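Local coordinates for multifunctional non-homologous end joining DNA repair protein LigD (Mycobacterium tuberculosis, PDB 2IRU), which probably repairs DNA double-strand breaks together with Ku by non-homologous end joining, this chain being its manganese-dependent polymerase domain, at residues 81-84 with 89-92; 135-140 with 161-166; 244-249 with 271-276. All coordinates share one frame; numbering follows the deposited sequence.

Contact 1 of 3, residues 81-84 with 89-92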
loop_
_atom_site.group_PDB
_atom_site.type_symbol
_atom_site.label_atom_id
_atom_site.label_comp_id
_atom_site.label_asym_id
_atom_site.label_seq_id
_atom_site.Cartn_x
_atom_site.Cartn_y
_atom_site.Cartn_z
ATOM N N ARG A 81 -11.795 -7.472 13.097
ATOM C CA ARG A 81 -10.817 -6.673 13.812
ATOM C C ARG A 81 -9.874 -7.562 14.598
ATOM O O ARG A 81 -10.195 -8.710 14.954
ATOM C CB ARG A 81 -11.477 -5.660 14.745
ATOM C CG ARG A 81 -12.272 -6.332 15.881
ATOM C CD ARG A 81 -13.393 -5.411 16.332
ATOM N NE ARG A 81 -14.472 -5.321 15.343
ATOM C CZ ARG A 81 -15.372 -4.333 15.301
ATOM N NH1 ARG A 81 -15.326 -3.328 16.178
ATOM N NH2 ARG A 81 -16.305 -4.321 14.352
ATOM N N ALA A 82 -8.705 -7.004 14.896
ATOM C CA ALA A 82 -7.737 -7.722 15.692
ATOM C C ALA A 82 -6.771 -6.757 16.356
ATOM O O ALA A 82 -6.631 -5.625 15.913
ATOM C CB ALA A 82 -7.015 -8.771 14.864
ATOM N N THR A 83 -6.103 -7.228 17.418
ATOM C CA THR A 83 -5.371 -6.346 18.308
ATOM C C THR A 83 -3.851 -6.526 18.153
ATOM O O THR A 83 -3.357 -7.668 18.046
ATOM C CB THR A 83 -5.809 -6.619 19.767
ATOM O OG1 THR A 83 -7.238 -6.518 19.847
ATOM C CG2 THR A 83 -5.181 -5.648 20.726
ATOM N N VAL A 84 -3.136 -5.406 18.122
ATOM C CA VAL A 84 -1.660 -5.408 18.157
ATOM C C VAL A 84 -1.180 -4.763 19.452
ATOM O O VAL A 84 -1.664 -3.692 19.843
ATOM C CB VAL A 84 -1.069 -4.637 16.959
ATOM C CG1 VAL A 84 0.434 -4.957 16.817
ATOM C CG2 VAL A 84 -1.837 -4.968 15.686
ATOM N N GLY A 89 1.029 0.696 24.681
ATOM C CA GLY A 89 -0.340 0.209 24.861
ATOM C C GLY A 89 -0.730 -0.914 23.918
ATOM O O GLY A 89 0.019 -1.888 23.741
ATOM N N THR A 90 -1.910 -0.773 23.311
ATOM C CA THR A 90 -2.524 -1.834 22.522
ATOM C C THR A 90 -3.518 -1.182 21.543
ATOM O O THR A 90 -4.184 -0.199 21.889
ATOM C CB THR A 90 -3.228 -2.868 23.437
ATOM O OG1 THR A 90 -2.251 -3.727 24.059
ATOM C CG2 THR A 90 -4.182 -3.710 22.667
ATOM N N THR A 91 -3.591 -1.683 20.315
ATOM C CA THR A 91 -4.473 -1.041 19.306
ATOM C C THR A 91 -5.270 -2.107 18.602
ATOM O O THR A 91 -4.708 -3.103 18.169
ATOM C CB THR A 91 -3.651 -0.291 18.248
ATOM O OG1 THR A 91 -2.869 0.729 18.891
ATOM C CG2 THR A 91 -4.573 0.358 17.189
ATOM N N THR A 92 -6.579 -1.920 18.511
ATOM C CA THR A 92 -7.409 -2.877 17.807
ATOM C C THR A 92 -7.785 -2.269 16.454
ATOM O O THR A 92 -8.392 -1.218 16.401
ATOM C CB THR A 92 -8.691 -3.203 18.619
ATOM O OG1 THR A 92 -8.318 -3.802 19.874
ATOM C CG2 THR A 92 -9.571 -4.142 17.811
#
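A two-stranded antiparallel beta hairpin, strands 80-84 and 91-95, pairs Thr83 with Thr92 and Val84 with Thr91. Residues 86-91, in its turn and at the start of the returning strand, probably contact target DNA. Val84 and Thr91 form the hydrogen-bonded pair. Val84 N gives to Thr91 O at 2.8 Å, with an N-H...O angle of 169°. Thr91 N returns a bond to Val84 O, also 2.8 Å. Thr83 and Thr92 form the non-hydrogen-bonded pair, and their side chains share one face. In both residues OG1 stands beside the backbone N (chi1 -54° and -62°), which brings the two hydroxyls together. OG1 of Thr83 and OG1 of Thr92 are hydrogen-bonded at 2.9 Å, so the polar branches are tied across the strands. The Thr91 O that accepts Val84 N also takes a CA-H...O contact from Thr83 CA, at 3.3 Å. Thr92 N is turned outward from the hairpin and is bound by Gln70. On the other face, Val84 lies with Ala82 against Phe120 of strand 118-122. Arg81 sends its guanidinium away to the carbonyls of Leu79 and Pro76. Its CB touches the methyl CG2 of Thr92 at 3.9 Å.

Contact 2 of 3, residues 135-140 with 161-166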
loop_
_atom_site.group_PDB
_atom_site.type_symbol
_atom_site.label_atom_id
_atom_site.label_comp_id
_atom_site.label_asym_id
_atom_site.label_seq_id
_atom_site.Cartn_x
_atom_site.Cartn_y
_atom_site.Cartn_z
ATOM N N THR A 135 4.721 -11.732 5.090
ATOM C CA THR A 135 4.380 -12.595 3.960
ATOM C C THR A 135 5.066 -12.142 2.668
ATOM O O THR A 135 5.160 -12.906 1.703
ATOM C CB THR A 135 2.864 -12.639 3.689
ATOM O OG1 THR A 135 2.426 -11.377 3.208
ATOM C CG2 THR A 135 2.060 -13.073 4.964
ATOM N N ARG A 136 5.526 -10.896 2.661
ATOM C CA ARG A 136 6.145 -10.272 1.467
ATOM C C ARG A 136 7.078 -9.185 1.941
ATOM O O ARG A 136 6.948 -8.718 3.086
ATOM C CB ARG A 136 5.031 -9.665 0.585
ATOM C CG ARG A 136 4.262 -8.513 1.224
ATOM C CD ARG A 136 2.934 -8.250 0.510
ATOM N NE ARG A 136 2.314 -7.040 1.048
ATOM C CZ ARG A 136 1.014 -6.735 1.008
ATOM N NH1 ARG A 136 0.127 -7.569 0.460
ATOM N NH2 ARG A 136 0.605 -5.583 1.544
ATOM N N LEU A 137 8.040 -8.798 1.088
ATOM C CA LEU A 137 8.839 -7.592 1.324
ATOM C C LEU A 137 8.281 -6.396 0.545
ATOM O O LEU A 137 7.699 -6.544 -0.535
ATOM C CB LEU A 137 10.309 -7.795 0.885
ATOM C CG LEU A 137 11.135 -8.978 1.391
ATOM C CD1 LEU A 137 12.548 -8.942 0.764
ATOM C CD2 LEU A 137 11.212 -8.961 2.897
ATOM N N VAL A 138 8.481 -5.203 1.083
ATOM C CA VAL A 138 8.213 -4.005 0.306
ATOM C C VAL A 138 9.446 -3.123 0.313
ATOM O O VAL A 138 10.150 -3.003 1.342
ATOM C CB VAL A 138 6.988 -3.207 0.815
ATOM C CG1 VAL A 138 7.285 -2.581 2.156
ATOM C CG2 VAL A 138 6.572 -2.133 -0.196
ATOM N N PHE A 139 9.739 -2.559 -0.849
ATOM C CA PHE A 139 10.751 -1.514 -0.974
ATOM C C PHE A 139 10.084 -0.238 -1.483
ATOM O O PHE A 139 9.280 -0.294 -2.423
ATOM C CB PHE A 139 11.855 -1.924 -1.942
ATOM C CG PHE A 139 12.603 -3.131 -1.495
ATOM C CD1 PHE A 139 13.803 -3.004 -0.795
ATOM C CD2 PHE A 139 12.118 -4.413 -1.794
ATOM C CE1 PHE A 139 14.483 -4.167 -0.373
ATOM C CE2 PHE A 139 12.782 -5.551 -1.397
ATOM C CZ PHE A 139 13.974 -5.434 -0.682
ATOM N N ASP A 140 10.391 0.888 -0.850
ATOM C CA ASP A 140 9.880 2.179 -1.302
ATOM C C ASP A 140 11.072 2.854 -1.975
ATOM O O ASP A 140 12.056 3.173 -1.305
ATOM C CB ASP A 140 9.452 3.017 -0.090
ATOM C CG ASP A 140 8.951 4.410 -0.453
ATOM O OD1 ASP A 140 8.918 4.836 -1.649
ATOM O OD2 ASP A 140 8.586 5.107 0.527
ATOM N N ASP A 161 16.532 -7.672 -9.940
ATOM C CA ASP A 161 17.551 -8.637 -10.359
ATOM C C ASP A 161 18.230 -9.287 -9.149
ATOM O O ASP A 161 18.457 -10.508 -9.137
ATOM C CB ASP A 161 18.542 -7.967 -11.297
ATOM C CG ASP A 161 17.937 -7.665 -12.677
ATOM O OD1 ASP A 161 16.818 -8.145 -12.991
ATOM O OD2 ASP A 161 18.602 -6.954 -13.463
ATOM N N LEU A 162 18.510 -8.487 -8.117
ATOM C CA LEU A 162 19.078 -9.025 -6.869
ATOM C C LEU A 162 18.121 -10.024 -6.210
ATOM O O LEU A 162 18.520 -11.088 -5.727
ATOM C CB LEU A 162 19.429 -7.903 -5.887
ATOM C CG LEU A 162 20.685 -7.030 -5.939
ATOM C CD1 LEU A 162 20.567 -5.847 -6.817
ATOM C CD2 LEU A 162 21.013 -6.562 -4.528
ATOM N N LEU A 163 16.838 -9.678 -6.187
ATOM C CA LEU A 163 15.846 -10.574 -5.603
ATOM C C LEU A 163 15.732 -11.873 -6.411
ATOM O O LEU A 163 15.575 -12.956 -5.837
ATOM C CB LEU A 163 14.504 -9.852 -5.458
ATOM C CG LEU A 163 14.542 -8.697 -4.444
ATOM C CD1 LEU A 163 13.263 -7.842 -4.546
ATOM C CD2 LEU A 163 14.776 -9.175 -2.995
ATOM N N ALA A 164 15.855 -11.757 -7.732
ATOM C CA ALA A 164 15.728 -12.899 -8.643
ATOM C C ALA A 164 16.806 -13.950 -8.385
ATOM O O ALA A 164 16.584 -15.153 -8.606
ATOM C CB ALA A 164 15.786 -12.429 -10.104
ATOM N N ASP A 165 17.961 -13.477 -7.920
ATOM C CA ASP A 165 19.094 -14.334 -7.570
ATOM C C ASP A 165 18.780 -15.302 -6.409
ATOM O O ASP A 165 19.400 -16.378 -6.307
ATOM C CB ASP A 165 20.297 -13.464 -7.232
ATOM C CG ASP A 165 20.838 -12.707 -8.443
ATOM O OD1 ASP A 165 20.465 -13.062 -9.583
ATOM O OD2 ASP A 165 21.628 -11.753 -8.258
ATOM N N ILE A 166 17.854 -14.909 -5.531
ATOM C CA ILE A 166 17.340 -15.786 -4.469
ATOM C C ILE A 166 15.966 -16.375 -4.826
ATOM O O ILE A 166 15.202 -16.782 -3.941
ATOM C CB ILE A 166 17.273 -15.081 -3.079
ATOM C CG1 ILE A 166 18.466 -14.145 -2.853
ATOM C CG2 ILE A 166 17.097 -16.070 -1.917
ATOM C CD1 ILE A 166 17.996 -12.693 -2.783
#
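Strand 129-143 at Leu137-Asp140 and the last part of helix 149-164 lie well apart as backbones, with the CA atoms of Leu137 and Leu163 separated by 10.3 Å. Side chains bridge the space. Leu137 and Phe139 both point from the strand toward the helix, and Leu163 points back at them. The closest touch joins CD1 of Leu163 to CE2 of the Phe139 ring, at 3.9 Å. The methyl meets the ring obliquely, and the two side chains run past each other in opposite directions. The other branch of Leu163, CD2, is turned to CD1 of Leu137 at a looser 4.4 Å. With CG beside the backbone N (chi1 -66°), this one leucine spreads its methyls over two alternate residues of the strand. All three side chains are buried. The helix links two parallel strands of the mixed sheet, 129-143 and 171-174, in a beta-alpha-beta crossover that passes over strand 180-186 between them. Leu163 accordingly also rests on Thr184 of that middle strand. Helix 192-209 packs on the same strand residues, Ala195 on Leu137 and Ala199 on Phe139. Asp140, next after Phe139, probably binds manganese in the polymerase site. Its OD2 accepts a bond from Gln233 NE2.

Contact 3 of 3, residues 244-249 with 271-276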
loop_
_atom_site.group_PDB
_atom_site.type_symbol
_atom_site.label_atom_id
_atom_site.label_comp_id
_atom_site.label_asym_id
_atom_site.label_seq_id
_atom_site.Cartn_x
_atom_site.Cartn_y
_atom_site.Cartn_z
ATOM N N TYR A 244 -3.889 -0.431 -5.020
ATOM C CA TYR A 244 -5.251 0.021 -5.411
ATOM C C TYR A 244 -5.876 1.115 -4.525
ATOM O O TYR A 244 -6.924 1.660 -4.879
ATOM C CB TYR A 244 -6.218 -1.137 -5.544
ATOM C CG TYR A 244 -5.773 -2.138 -6.581
ATOM C CD1 TYR A 244 -5.984 -1.870 -7.949
ATOM C CD2 TYR A 244 -5.190 -3.363 -6.211
ATOM C CE1 TYR A 244 -5.598 -2.790 -8.930
ATOM C CE2 TYR A 244 -4.793 -4.304 -7.198
ATOM C CZ TYR A 244 -5.008 -3.995 -8.547
ATOM O OH TYR A 244 -4.650 -4.855 -9.533
ATOM N N SER A 245 -5.217 1.455 -3.416
ATOM C CA SER A 245 -5.723 2.605 -2.628
ATOM C C SER A 245 -5.638 3.889 -3.438
ATOM O O SER A 245 -4.646 4.130 -4.167
ATOM C CB SER A 245 -4.897 2.805 -1.343
ATOM O OG SER A 245 -5.441 3.885 -0.552
ATOM N N LEU A 246 -6.642 4.738 -3.264
ATOM C CA LEU A 246 -6.569 6.127 -3.731
ATOM C C LEU A 246 -5.512 6.827 -2.877
ATOM O O LEU A 246 -5.154 6.338 -1.771
ATOM C CB LEU A 246 -7.926 6.836 -3.515
ATOM C CG LEU A 246 -9.045 6.426 -4.470
ATOM C CD1 LEU A 246 -10.392 6.908 -3.985
ATOM C CD2 LEU A 246 -8.808 7.022 -5.842
ATOM N N ARG A 247 -5.091 7.981 -3.376
ATOM C CA ARG A 247 -4.223 8.887 -2.634
ATOM C C ARG A 247 -4.951 10.192 -2.370
ATOM O O ARG A 247 -5.686 10.724 -3.238
ATOM C CB ARG A 247 -2.940 9.183 -3.424
ATOM C CG ARG A 247 -2.104 7.938 -3.804
ATOM C CD ARG A 247 -1.824 7.024 -2.610
ATOM N NE ARG A 247 -1.250 7.710 -1.471
ATOM C CZ ARG A 247 0.048 7.742 -1.192
ATOM N NH1 ARG A 247 0.925 7.094 -1.959
ATOM N NH2 ARG A 247 0.468 8.371 -0.100
ATOM N N GLY A 248 -4.695 10.751 -1.191
ATOM C CA GLY A 248 -5.299 12.046 -0.820
ATOM C C GLY A 248 -4.381 13.145 -1.303
ATOM O O GLY A 248 -3.562 13.697 -0.549
ATOM N N ARG A 249 -4.448 13.376 -2.594
ATOM C CA ARG A 249 -3.568 14.312 -3.289
ATOM C C ARG A 249 -4.469 15.164 -4.151
ATOM O O ARG A 249 -5.689 14.939 -4.221
ATOM C CB ARG A 249 -2.556 13.546 -4.150
ATOM C CG ARG A 249 -1.441 12.883 -3.342
ATOM C CD ARG A 249 -0.333 12.369 -4.216
ATOM N NE ARG A 249 0.431 13.422 -4.906
ATOM C CZ ARG A 249 1.417 14.139 -4.361
ATOM N NH1 ARG A 249 1.772 13.965 -3.091
ATOM N NH2 ARG A 249 2.051 15.054 -5.089
ATOM N N LEU A 271 -1.050 6.870 -12.197
ATOM C CA LEU A 271 -2.340 6.615 -12.831
ATOM C C LEU A 271 -3.512 7.087 -11.984
ATOM O O LEU A 271 -3.440 7.066 -10.758
ATOM C CB LEU A 271 -2.505 5.127 -13.155
ATOM C CG LEU A 271 -1.464 4.480 -14.064
ATOM C CD1 LEU A 271 -1.740 2.999 -14.125
ATOM C CD2 LEU A 271 -1.442 5.096 -15.471
ATOM N N SER A 272 -4.583 7.510 -12.653
ATOM C CA SER A 272 -5.796 7.968 -11.963
ATOM C C SER A 272 -6.726 6.787 -11.719
ATOM O O SER A 272 -6.653 5.763 -12.433
ATOM C CB SER A 272 -6.468 8.984 -12.891
ATOM O OG SER A 272 -7.415 9.741 -12.172
ATOM N N TYR A 273 -7.618 6.924 -10.730
ATOM C CA TYR A 273 -8.578 5.880 -10.449
ATOM C C TYR A 273 -9.360 5.357 -11.658
ATOM O O TYR A 273 -9.589 4.139 -11.776
ATOM C CB TYR A 273 -9.532 6.296 -9.325
ATOM C CG TYR A 273 -10.640 7.226 -9.760
ATOM C CD1 TYR A 273 -11.930 6.723 -10.009
ATOM C CD2 TYR A 273 -10.429 8.592 -9.914
ATOM C CE1 TYR A 273 -12.963 7.522 -10.420
ATOM C CE2 TYR A 273 -11.479 9.422 -10.347
ATOM C CZ TYR A 273 -12.760 8.875 -10.563
ATOM O OH TYR A 273 -13.801 9.668 -10.964
ATOM N N ASP A 274 -9.769 6.257 -12.548
ATOM C CA ASP A 274 -10.511 5.835 -13.740
ATOM C C ASP A 274 -9.674 4.933 -14.656
ATOM O O ASP A 274 -10.182 3.929 -15.171
ATOM C CB ASP A 274 -11.094 7.032 -14.474
ATOM C CG ASP A 274 -10.036 8.036 -14.880
ATOM O OD1 ASP A 274 -9.430 8.681 -13.991
ATOM O OD2 ASP A 274 -9.821 8.183 -16.092
ATOM N N GLU A 275 -8.389 5.249 -14.777
ATOM C CA GLU A 275 -7.478 4.437 -15.581
ATOM C C GLU A 275 -7.272 3.054 -14.962
ATOM O O GLU A 275 -7.198 2.023 -15.676
ATOM C CB GLU A 275 -6.133 5.158 -15.722
ATOM C CG GLU A 275 -6.189 6.528 -16.385
ATOM C CD GLU A 275 -4.807 7.132 -16.495
ATOM O OE1 GLU A 275 -4.302 7.654 -15.474
ATOM O OE2 GLU A 275 -4.222 7.094 -17.624
ATOM N N VAL A 276 -7.193 3.023 -13.632
ATOM C CA VAL A 276 -6.990 1.752 -12.910
ATOM C C VAL A 276 -8.166 0.822 -13.176
ATOM O O VAL A 276 -7.989 -0.391 -13.416
ATOM C CB VAL A 276 -6.778 2.013 -11.407
ATOM C CG1 VAL A 276 -6.841 0.695 -10.600
ATOM C CG2 VAL A 276 -5.409 2.749 -11.214
#
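Ser245 OG, beside the Leu246 that packs on Tyr273, is gripped by several groups. It donates to Leu246 O at 2.8 Å, meeting a lone pair in the carbonyl plane. It also bonds to Val113 N and, weakly, to Tyr36 OH. This ties down the backbone from which Leu246 reaches across. CD2 of Leu246 touches Tyr273 CB at 3.6 Å. The ring of Tyr273 then leads away, because CG stands between the backbone N and the carbonyl carbon (chi1 79°). The second touch is made by Tyr244. Val276 CG1 comes to the edge of its ring, in the ring plane, 3.8 Å from CD1 and 4.1 Å from CE1. The hydroxyl of Tyr244 continues beyond to Asp285.

The contact packs the irregular loop after strand 240-241 onto the first turn of helix 273-283. Helix 29-47 joins them, with Ile32 on Leu246 and Tyr35 on Val276. Ser272 is the N-cap of helix 273-283, but its side chain makes no capping bond. The reciprocal bond is present: Ser272 N donates to Glu275 OE1 at 2.8 Å, as in one half of a capping box. OE1 accepts with its anti lone pair, and the N-H...O angle is 172°. Ser272 OG donates to Asp274 OD1 at 2.9 Å, and this oxygen also lies above one face of the Tyr273 ring, toward its rim. Glu275 OE2 forms a salt bridge with Arg269. Next to Leu246, Arg247 probably binds the polymerase substrate. Its NE is paired with Glu112, and its NH1 bonds to Ser175 O.

Overall arrangement
From the N terminus the three contacts follow in series; none nests in or crosses another. Contact 1 closes the short hairpin turn, with four residues between its segments, near the surface. Contact 2 comes next. It closes the excursion from strand 129-143 through helix 149-164. Contact 3 closes last, bringing the start of helix 273-283 back to the loop at 244-249 after a detour through strand 253-257. Contacts 2 and 3 reach the same mixed sheet, and their nearest atoms are about 8 Å apart. The nearest atoms of contact 1 are about 14 Å from contact 2 and about 18 Å from contact 3. Contacts 1 and 3 lie on opposite sides of the chain's centre.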